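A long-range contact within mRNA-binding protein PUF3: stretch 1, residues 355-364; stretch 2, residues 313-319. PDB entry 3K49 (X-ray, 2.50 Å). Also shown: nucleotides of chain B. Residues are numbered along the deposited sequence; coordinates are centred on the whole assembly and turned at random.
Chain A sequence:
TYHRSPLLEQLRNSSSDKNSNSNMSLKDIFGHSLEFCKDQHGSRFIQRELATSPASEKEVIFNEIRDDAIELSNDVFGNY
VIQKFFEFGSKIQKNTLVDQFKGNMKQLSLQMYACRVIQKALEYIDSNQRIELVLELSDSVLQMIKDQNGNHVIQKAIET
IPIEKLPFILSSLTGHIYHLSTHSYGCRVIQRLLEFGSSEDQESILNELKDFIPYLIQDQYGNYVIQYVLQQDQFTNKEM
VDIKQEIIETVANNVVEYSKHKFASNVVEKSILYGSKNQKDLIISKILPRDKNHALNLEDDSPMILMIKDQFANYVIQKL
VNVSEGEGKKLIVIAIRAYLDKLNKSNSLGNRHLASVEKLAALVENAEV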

# COMPACT_ATOMS: atom_id res chain seq x y z
N ALA A 355 -18.64 -22.42 5.89
CA ALA A 355 -17.19 -22.44 6.09
C ALA A 355 -16.78 -21.75 7.38
O ALA A 355 -15.75 -22.09 7.97
CB ALA A 355 -16.49 -21.81 4.89
N SER A 356 -17.58 -20.79 7.83
CA SER A 356 -17.27 -20.07 9.06
C SER A 356 -17.46 -20.95 10.29
O SER A 356 -16.71 -20.85 11.26
CB SER A 356 -18.13 -18.81 9.19
OG SER A 356 -19.50 -19.15 9.24
N VAL A 357 -18.47 -21.82 10.24
CA VAL A 357 -18.68 -22.77 11.31
C VAL A 357 -17.64 -23.89 11.24
O VAL A 357 -17.12 -24.34 12.26
CB VAL A 357 -20.10 -23.38 11.26
CG1 VAL A 357 -20.25 -24.46 12.32
CG2 VAL A 357 -21.15 -22.29 11.44
N GLU A 358 -17.33 -24.32 10.02
CA GLU A 358 -16.31 -25.34 9.81
C GLU A 358 -14.97 -24.88 10.36
O GLU A 358 -14.21 -25.67 10.93
CB GLU A 358 -16.19 -25.68 8.32
CG GLU A 358 -15.20 -26.78 8.02
CD GLU A 358 -15.61 -28.12 8.60
OE1 GLU A 358 -16.76 -28.23 9.07
OE2 GLU A 358 -14.79 -29.06 8.57
N LYS A 359 -14.68 -23.60 10.19
CA LYS A 359 -13.42 -23.03 10.64
C LYS A 359 -13.38 -22.96 12.16
O LYS A 359 -12.39 -23.35 12.78
CB LYS A 359 -13.22 -21.64 10.03
CG LYS A 359 -11.76 -21.23 9.92
CD LYS A 359 -10.94 -22.28 9.17
CE LYS A 359 -9.56 -21.77 8.80
NZ LYS A 359 -9.61 -20.72 7.74
N LEU A 360 -14.46 -22.45 12.76
CA LEU A 360 -14.57 -22.37 14.21
C LEU A 360 -14.56 -23.78 14.83
O LEU A 360 -13.95 -23.98 15.89
CB LEU A 360 -15.84 -21.62 14.62
CG LEU A 360 -15.88 -20.12 14.29
CD1 LEU A 360 -17.29 -19.57 14.36
CD2 LEU A 360 -14.95 -19.35 15.20
N ALA A 361 -15.21 -24.74 14.17
CA ALA A 361 -15.30 -26.14 14.62
C ALA A 361 -13.91 -26.72 14.85
O ALA A 361 -13.54 -27.06 15.98
CB ALA A 361 -16.07 -26.99 13.61
N ALA A 362 -13.14 -26.83 13.77
CA ALA A 362 -11.83 -27.46 13.81
C ALA A 362 -10.86 -26.77 14.76
O ALA A 362 -10.21 -27.42 15.58
CB ALA A 362 -11.24 -27.54 12.42
N LEU A 363 -10.77 -25.45 14.65
CA LEU A 363 -9.80 -24.69 15.45
C LEU A 363 -10.11 -24.73 16.94
O LEU A 363 -9.27 -24.37 17.76
CB LEU A 363 -9.71 -23.24 14.95
CG LEU A 363 -9.13 -23.08 13.54
CD1 LEU A 363 -9.06 -21.61 13.15
CD2 LEU A 363 -7.76 -23.73 13.42
N VAL A 364 -11.31 -25.18 17.28
CA VAL A 364 -11.66 -25.43 18.68
C VAL A 364 -11.18 -26.83 19.08
O VAL A 364 -10.55 -27.00 20.13
CB VAL A 364 -13.17 -25.30 18.92
CG1 VAL A 364 -13.59 -26.09 20.15
CG2 VAL A 364 -13.57 -23.84 19.05
P U B 3 -13.70 -20.88 1.72
OP1 U B 3 -13.26 -20.77 0.32
OP2 U B 3 -12.69 -21.02 2.80
O5' U B 3 -14.64 -19.62 2.05
C5' U B 3 -15.83 -19.37 1.31
C4' U B 3 -16.59 -18.20 1.90
O4' U B 3 -17.11 -18.55 3.21
C3' U B 3 -15.76 -16.94 2.14
O3' U B 3 -15.71 -16.16 0.95
C2' U B 3 -16.56 -16.24 3.25
O2' U B 3 -17.66 -15.51 2.75
C1' U B 3 -17.02 -17.43 4.08
N1 U B 3 -16.12 -17.78 5.20
C2 U B 3 -16.34 -17.21 6.43
O2 U B 3 -17.23 -16.40 6.64
N3 U B 3 -15.48 -17.60 7.42
C4 U B 3 -14.44 -18.50 7.31
O4 U B 3 -13.78 -18.78 8.31
C5 U B 3 -14.26 -19.04 6.00
C6 U B 3 -15.09 -18.68 5.02
P G B 4 -14.39 -15.29 0.63
OP1 G B 4 -14.45 -14.87 -0.79
OP2 G B 4 -13.22 -16.04 1.15
O5' G B 4 -14.58 -13.98 1.53
C5' G B 4 -15.79 -13.25 1.50
C4' G B 4 -15.59 -11.91 2.16
O4' G B 4 -15.26 -12.11 3.56
C3' G B 4 -14.40 -11.13 1.64
O3' G B 4 -14.72 -10.46 0.43
C2' G B 4 -14.07 -10.19 2.80
O2' G B 4 -14.86 -9.02 2.83
C1' G B 4 -14.40 -11.08 4.00
N9 G B 4 -13.23 -11.69 4.61
C8 G B 4 -12.45 -12.72 4.14
N7 G B 4 -11.46 -13.02 4.94
C5 G B 4 -11.60 -12.14 6.00
C6 G B 4 -10.83 -11.97 7.17
O6 G B 4 -9.83 -12.61 7.53
N1 G B 4 -11.32 -10.94 7.96
C2 G B 4 -12.42 -10.18 7.67
N2 G B 4 -12.76 -9.24 8.55
N3 G B 4 -13.15 -10.33 6.59
C4 G B 4 -12.68 -11.32 5.81
O5' C B 1 -22.89 -17.05 0.83
C5' C B 1 -22.73 -18.39 1.30
C4' C B 1 -21.26 -18.71 1.36
O4' C B 1 -20.64 -18.04 2.49
C3' C B 1 -20.92 -20.17 1.63
O3' C B 1 -19.62 -20.53 1.13
C2' C B 1 -20.98 -20.29 3.15
O2' C B 1 -20.28 -21.41 3.64
C1' C B 1 -20.33 -18.96 3.54
N1 C B 1 -20.82 -18.37 4.82
C2 C B 1 -20.25 -18.68 6.03
O2 C B 1 -19.28 -19.45 6.09
N3 C B 1 -20.81 -18.08 7.12
C4 C B 1 -21.84 -17.23 7.01
N4 C B 1 -22.31 -16.68 8.14
C5 C B 1 -22.42 -16.92 5.76
C6 C B 1 -21.86 -17.52 4.73
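Stretch 2, residues 313-319: ANYVIQK

Stretch 2 is helical and lies alongside the helix of stretch 1 in the same N-to-C direction. The axes are 9° from parallel and approach to 10.3 Å, so the register repeats after one helical turn: Asn314 CA lies 6.3 Å from Ser356 CA, and Gln318 CA lies 6.5 Å from Leu360 CA. Inside stretch 2 the i-to-i+4 pattern holds, with Ile317 N to Ala313 O at 3.0 Å, Gln318 N to Asn314 O at 3.0 Å and Lys319 N to Tyr315 O at 2.8 Å.

The packing is made by van der Waals contact; no hydrogen bond joins the two helices. Leu360 is the apolar centre. Leu360 CD2 touches Ile317 CG2 at 3.9 Å and the aliphatic Gln318 CG at 3.6 Å, and lies 4.2 Å from Asn314 O. Ile317, m at chi1 and chi2, points its CA-to-CB bond toward stretch 1, although the end of the side chain leads away. Polar groups also meet carbon: Asn314 ND2 lies 3.2 Å from Ser356 CB, and Gln318 OE1 lies 3.2 Å from Lys359 CG. The contact is modest, burying 276 Å² in total.

Asn314 and Gln318 hydrogen-bond to RNA, as befits an mRNA-binding protein. Asn314 (chi1 p) takes a hydrogen bond from U3 N3 to its OD1 at 3.1 Å and gives one from ND2 to U3 O2 at 2.8 Å. Gln318 (chi1 m, chi2 t) donates from NE2 to U3 O4 at 2.7 Å and to Asn314 OD1 at 2.9 Å, tying the pair together one turn apart. Tyr315 directs its CA-to-CB bond away from stretch 1, and one face of its ring covers G4, with Tyr315 CE1 3.4 Å from G4 C4. The rule is economical: Asn314 and Gln318 both pack against the neighbouring helix and read a base.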

# COMPACT_ATOMS: atom_id res chain seq x y z
N ALA A 313 -18.23 -11.10 11.22
CA ALA A 313 -17.94 -11.19 12.64
C ALA A 313 -17.28 -12.51 13.04
O ALA A 313 -16.49 -12.55 13.99
CB ALA A 313 -19.19 -10.95 13.46
N ASN A 314 -17.58 -13.59 12.32
CA ASN A 314 -16.95 -14.88 12.63
C ASN A 314 -15.42 -14.85 12.60
O ASN A 314 -14.77 -15.58 13.35
CB ASN A 314 -17.50 -15.99 11.72
CG ASN A 314 -16.88 -15.98 10.34
OD1 ASN A 314 -15.70 -16.27 10.18
ND2 ASN A 314 -17.68 -15.65 9.33
N TYR A 315 -14.84 -14.00 11.74
CA TYR A 315 -13.38 -13.85 11.66
C TYR A 315 -12.84 -13.16 12.91
O TYR A 315 -11.78 -13.53 13.43
CB TYR A 315 -12.97 -13.04 10.43
CG TYR A 315 -13.30 -13.68 9.10
CD1 TYR A 315 -14.31 -13.17 8.30
CD2 TYR A 315 -12.59 -14.79 8.65
CE1 TYR A 315 -14.62 -13.75 7.09
CE2 TYR A 315 -12.88 -15.37 7.43
CZ TYR A 315 -13.90 -14.85 6.66
OH TYR A 315 -14.21 -15.43 5.45
N VAL A 316 -13.57 -12.17 13.39
CA VAL A 316 -13.20 -11.48 14.62
C VAL A 316 -13.26 -12.43 15.81
O VAL A 316 -12.51 -12.28 16.78
CB VAL A 316 -14.09 -10.25 14.88
CG1 VAL A 316 -13.66 -9.54 16.15
CG2 VAL A 316 -14.04 -9.30 13.70
N ILE A 317 -14.15 -13.41 15.73
CA ILE A 317 -14.26 -14.42 16.78
C ILE A 317 -13.07 -15.36 16.74
O ILE A 317 -12.40 -15.59 17.75
CB ILE A 317 -15.56 -15.25 16.65
CG1 ILE A 317 -16.79 -14.36 16.82
CG2 ILE A 317 -15.58 -16.37 17.68
CD1 ILE A 317 -17.01 -13.86 18.23
N GLN A 318 -12.80 -15.90 15.55
CA GLN A 318 -11.61 -16.71 15.33
C GLN A 318 -10.37 -15.98 15.86
O GLN A 318 -9.58 -16.54 16.61
CB GLN A 318 -11.43 -17.01 13.84
CG GLN A 318 -12.66 -17.57 13.15
CD GLN A 318 -12.40 -17.98 11.72
OE1 GLN A 318 -11.30 -18.42 11.39
NE2 GLN A 318 -13.40 -17.84 10.86
N LYS A 319 -10.23 -14.72 15.45
CA LYS A 319 -9.12 -13.89 15.89
C LYS A 319 -9.04 -13.84 17.41
O LYS A 319 -7.95 -13.96 17.99
CB LYS A 319 -9.28 -12.48 15.32
CG LYS A 319 -7.99 -11.67 15.27
CD LYS A 319 -7.08 -12.15 14.14
CE LYS A 319 -5.93 -11.19 13.88
NZ LYS A 319 -6.12 -10.38 12.63